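Local coordinates for protein transcription factor GAMBIF1 (Anopheles gambiae, PDB 1BVO) that probably activates transcription as a Dorsal-like Rel protein of insect immunity and development, gripping DNA through its Rel specificity domain, at residues Y2-L14 against P29-I43. Sequence-based numbering, arbitrary orientation.
Sequences YVEITEQPHPKAL and PGVNTTAEQKTFPSI
Pro-29 meets the 2-14 segment twice: its carbonyl O accepts the almost straight (179°) bond from His-10 N, 3.0 Å away, and its ring atom CG lies against Ala-13 CB and His-10 CB. Gly-30 and Pro-9 form a single backbone bridge, with their CA atoms 4.5 Å apart, and Gly-30 O sits at the edge of the His-10 imidazole, in its plane.

Gly-30 to Thr-33 form a type I beta turn, and Glu-7 reaches into it. With CG anti to the backbone N (chi1 162°) and the chain bent at chi2, its carboxylate arrives at Asn-32, whose N donates to Glu-7 OE2 at 2.8 Å, nearly along the C-O axis. Asn-32 ND2 is 2.9 Å from the same Glu-7 OE2, with amide and carboxylate planes 54° apart. The other oxygen, Glu-7 OE1, points to Thr-39 in the returning loop, the two side chains crossing at about a right angle.

Beyond Phe-40, Pro-41 CG packs on Pro-9 CB at 4.0 Å. Ser-42 then pairs antiparallel with Glu-7: Ser-42 N binds Glu-7 O at 3.0 Å, and Glu-7 N returns to Ser-42 O at 3.2 Å. Thr-6 and Glu-7 both lie opposite Ser-42, a classic beta bulge. Ile-43 CB closes on Val-3 CG1 at 3.6 Å.

In the immunoglobulin-like Rel specificity domain, strand 42-46 lies between 2-7 and 94-96, while Val-3, Ile-5 and Ile-43 pack on strand 142-152 of the five-stranded sheet; Val-3, Ile-5 and Pro-9 also touch strand 159-172.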
# COMPACT_ATOMS: atom_id res chain seq x y z
N TYR C 2 19.14 10.12 -38.06
CA TYR C 2 18.76 10.56 -36.72
C TYR C 2 17.24 10.47 -36.67
O TYR C 2 16.58 10.40 -37.71
CB TYR C 2 19.23 12.00 -36.47
CG TYR C 2 18.50 13.05 -37.27
CD1 TYR C 2 18.93 13.42 -38.54
CD2 TYR C 2 17.36 13.67 -36.75
CE1 TYR C 2 18.24 14.38 -39.29
CE2 TYR C 2 16.66 14.62 -37.48
CZ TYR C 2 17.11 14.97 -38.75
OH TYR C 2 16.40 15.89 -39.49
N VAL C 3 16.69 10.53 -35.47
CA VAL C 3 15.25 10.43 -35.30
C VAL C 3 14.63 11.76 -34.93
O VAL C 3 15.19 12.51 -34.13
CB VAL C 3 14.90 9.41 -34.20
CG1 VAL C 3 13.46 8.96 -34.36
CG2 VAL C 3 15.85 8.23 -34.26
N GLU C 4 13.48 12.05 -35.51
CA GLU C 4 12.79 13.28 -35.20
C GLU C 4 11.51 12.91 -34.48
O GLU C 4 10.87 11.92 -34.83
CB GLU C 4 12.44 14.04 -36.47
CG GLU C 4 11.67 15.33 -36.23
CD GLU C 4 10.97 15.85 -37.46
OE1 GLU C 4 11.31 15.43 -38.59
OE2 GLU C 4 10.05 16.68 -37.32
N ILE C 5 11.20 13.62 -33.40
CA ILE C 5 9.96 13.35 -32.69
C ILE C 5 8.90 14.23 -33.29
O ILE C 5 8.66 15.34 -32.82
CB ILE C 5 10.11 13.62 -31.22
CG1 ILE C 5 11.27 12.79 -30.69
CG2 ILE C 5 8.78 13.35 -30.50
CD1 ILE C 5 11.32 12.70 -29.21
N THR C 6 8.23 13.72 -34.31
CA THR C 6 7.22 14.46 -35.04
C THR C 6 5.95 14.84 -34.30
O THR C 6 5.29 15.81 -34.67
CB THR C 6 6.91 13.78 -36.38
OG1 THR C 6 6.41 12.45 -36.15
CG2 THR C 6 8.18 13.70 -37.22
N GLU C 7 5.57 14.06 -33.31
CA GLU C 7 4.41 14.44 -32.51
C GLU C 7 4.78 14.00 -31.13
O GLU C 7 5.13 12.85 -30.88
CB GLU C 7 3.08 13.85 -32.99
CG GLU C 7 1.96 13.89 -31.93
CD GLU C 7 0.81 14.83 -32.23
OE1 GLU C 7 0.07 14.61 -33.20
OE2 GLU C 7 0.60 15.78 -31.45
N GLN C 8 4.87 15.01 -30.29
CA GLN C 8 5.25 14.87 -28.91
C GLN C 8 4.12 14.45 -28.03
O GLN C 8 2.96 14.81 -28.25
CB GLN C 8 5.79 16.19 -28.41
CG GLN C 8 7.12 16.54 -28.98
CD GLN C 8 8.25 15.96 -28.17
OE1 GLN C 8 8.03 15.28 -27.16
NE2 GLN C 8 9.47 16.21 -28.63
N PRO C 9 4.44 13.68 -27.00
CA PRO C 9 3.41 13.22 -26.08
C PRO C 9 2.81 14.41 -25.37
O PRO C 9 3.48 15.39 -25.05
CB PRO C 9 4.18 12.31 -25.13
CG PRO C 9 5.60 12.83 -25.20
CD PRO C 9 5.75 13.10 -26.66
N HIS C 10 1.49 14.37 -25.24
CA HIS C 10 0.81 15.41 -24.52
C HIS C 10 1.33 15.23 -23.10
O HIS C 10 1.20 14.15 -22.52
CB HIS C 10 -0.70 15.21 -24.55
CG HIS C 10 -1.44 16.33 -23.90
ND1 HIS C 10 -2.16 17.26 -24.62
CD2 HIS C 10 -1.51 16.71 -22.61
CE1 HIS C 10 -2.64 18.17 -23.79
NE2 HIS C 10 -2.26 17.86 -22.56
N PRO C 11 1.83 16.32 -22.50
CA PRO C 11 2.40 16.38 -21.15
C PRO C 11 1.46 16.20 -19.95
O PRO C 11 1.94 16.04 -18.83
CB PRO C 11 3.00 17.78 -21.14
CG PRO C 11 1.94 18.55 -21.87
CD PRO C 11 1.75 17.67 -23.09
N LYS C 12 0.15 16.24 -20.17
CA LYS C 12 -0.83 16.14 -19.08
C LYS C 12 -2.15 15.53 -19.55
O LYS C 12 -3.21 16.13 -19.34
CB LYS C 12 -1.18 17.54 -18.58
CG LYS C 12 -0.26 18.16 -17.55
CD LYS C 12 -0.58 17.65 -16.16
CE LYS C 12 -0.13 18.68 -15.12
NZ LYS C 12 0.22 18.03 -13.81
N ALA C 13 -2.12 14.37 -20.17
CA ALA C 13 -3.37 13.81 -20.64
C ALA C 13 -3.62 12.36 -20.33
O ALA C 13 -4.55 11.75 -20.87
CB ALA C 13 -3.52 14.06 -22.11
N LEU C 14 -2.84 11.79 -19.42
CA LEU C 14 -3.02 10.39 -19.10
C LEU C 14 -2.62 10.12 -17.68
O LEU C 14 -1.58 10.59 -17.22
CB LEU C 14 -2.20 9.50 -20.05
CG LEU C 14 -2.27 7.99 -19.81
CD1 LEU C 14 -3.65 7.46 -20.18
CD2 LEU C 14 -1.21 7.28 -20.63
N PRO C 29 -1.94 10.42 -25.57
CA PRO C 29 -2.27 11.17 -26.78
C PRO C 29 -1.07 12.02 -27.20
O PRO C 29 -0.06 12.09 -26.49
CB PRO C 29 -3.43 12.06 -26.32
CG PRO C 29 -3.09 12.32 -24.89
CD PRO C 29 -2.69 10.94 -24.42
N GLY C 30 -1.19 12.66 -28.35
CA GLY C 30 -0.13 13.52 -28.83
C GLY C 30 -0.47 14.93 -28.40
O GLY C 30 -1.60 15.18 -27.94
N VAL C 31 0.48 15.86 -28.50
CA VAL C 31 0.24 17.24 -28.09
C VAL C 31 -0.98 17.82 -28.77
O VAL C 31 -1.77 18.56 -28.16
CB VAL C 31 1.38 18.21 -28.49
CG1 VAL C 31 1.78 19.04 -27.31
CG2 VAL C 31 2.55 17.49 -29.10
N ASN C 32 -1.12 17.47 -30.04
CA ASN C 32 -2.19 17.98 -30.87
C ASN C 32 -3.48 17.18 -30.88
O ASN C 32 -4.37 17.48 -31.67
CB ASN C 32 -1.66 18.14 -32.29
CG ASN C 32 -0.36 18.91 -32.31
OD1 ASN C 32 -0.27 20.02 -31.78
ND2 ASN C 32 0.68 18.30 -32.86
N THR C 33 -3.59 16.19 -30.00
CA THR C 33 -4.80 15.36 -29.97
C THR C 33 -5.97 16.33 -29.98
O THR C 33 -5.91 17.39 -29.34
CB THR C 33 -4.81 14.34 -28.77
OG1 THR C 33 -5.56 13.18 -29.13
CG2 THR C 33 -5.43 14.95 -27.50
N THR C 34 -6.90 16.07 -30.89
CA THR C 34 -8.04 16.94 -31.05
C THR C 34 -9.36 16.23 -30.82
O THR C 34 -9.41 15.00 -30.67
CB THR C 34 -7.97 17.65 -32.45
OG1 THR C 34 -8.22 19.05 -32.29
CG2 THR C 34 -8.99 17.09 -33.41
N ALA C 35 -10.43 17.02 -30.79
CA ALA C 35 -11.79 16.54 -30.58
C ALA C 35 -12.22 15.45 -31.55
O ALA C 35 -12.51 14.33 -31.14
CB ALA C 35 -12.76 17.70 -30.64
N GLU C 36 -12.25 15.79 -32.84
CA GLU C 36 -12.67 14.81 -33.83
C GLU C 36 -11.49 14.07 -34.47
O GLU C 36 -11.69 13.10 -35.20
CB GLU C 36 -13.57 15.47 -34.87
CG GLU C 36 -14.87 14.71 -35.16
CD GLU C 36 -15.86 14.72 -33.99
OE1 GLU C 36 -16.67 15.67 -33.91
OE2 GLU C 36 -15.85 13.77 -33.17
N GLN C 37 -10.27 14.48 -34.16
CA GLN C 37 -9.09 13.82 -34.71
C GLN C 37 -8.05 13.60 -33.61
O GLN C 37 -7.32 14.51 -33.23
CB GLN C 37 -8.50 14.63 -35.88
CG GLN C 37 -7.52 13.86 -36.78
CD GLN C 37 -8.20 12.82 -37.67
OE1 GLN C 37 -9.41 12.64 -37.62
NE2 GLN C 37 -7.41 12.15 -38.50
N LYS C 38 -8.08 12.39 -33.04
CA LYS C 38 -7.17 11.99 -31.98
C LYS C 38 -5.77 11.79 -32.56
O LYS C 38 -5.63 11.37 -33.72
CB LYS C 38 -7.64 10.67 -31.33
CG LYS C 38 -8.82 10.79 -30.39
CD LYS C 38 -9.10 9.48 -29.63
CE LYS C 38 -10.18 9.68 -28.57
NZ LYS C 38 -10.44 8.45 -27.78
N THR C 39 -4.73 12.08 -31.77
CA THR C 39 -3.37 11.89 -32.23
C THR C 39 -2.55 11.10 -31.22
O THR C 39 -2.98 10.89 -30.09
CB THR C 39 -2.67 13.22 -32.59
OG1 THR C 39 -2.66 14.09 -31.46
CG2 THR C 39 -3.37 13.89 -33.76
N PHE C 40 -1.36 10.69 -31.63
CA PHE C 40 -0.46 9.88 -30.81
C PHE C 40 1.02 10.24 -31.12
O PHE C 40 1.31 10.76 -32.20
CB PHE C 40 -0.75 8.40 -31.14
CG PHE C 40 -2.19 7.97 -30.84
CD1 PHE C 40 -2.60 7.72 -29.53
CD2 PHE C 40 -3.12 7.80 -31.87
CE1 PHE C 40 -3.89 7.32 -29.24
CE2 PHE C 40 -4.44 7.38 -31.59
CZ PHE C 40 -4.82 7.15 -30.27
N PRO C 41 1.95 10.01 -30.17
CA PRO C 41 3.38 10.31 -30.36
C PRO C 41 3.93 9.62 -31.58
O PRO C 41 3.61 8.46 -31.84
CB PRO C 41 4.04 9.70 -29.12
CG PRO C 41 3.02 9.84 -28.10
CD PRO C 41 1.73 9.46 -28.82
N SER C 42 4.82 10.27 -32.29
CA SER C 42 5.39 9.64 -33.45
C SER C 42 6.78 10.13 -33.76
O SER C 42 7.18 11.25 -33.39
CB SER C 42 4.46 9.78 -34.66
OG SER C 42 3.79 11.03 -34.68
N ILE C 43 7.58 9.23 -34.31
CA ILE C 43 8.95 9.54 -34.67
C ILE C 43 9.10 9.34 -36.17
O ILE C 43 8.22 8.78 -36.84
CB ILE C 43 9.95 8.66 -33.89
CG1 ILE C 43 9.72 7.18 -34.20
CG2 ILE C 43 9.84 8.93 -32.40
CD1 ILE C 43 10.84 6.29 -33.74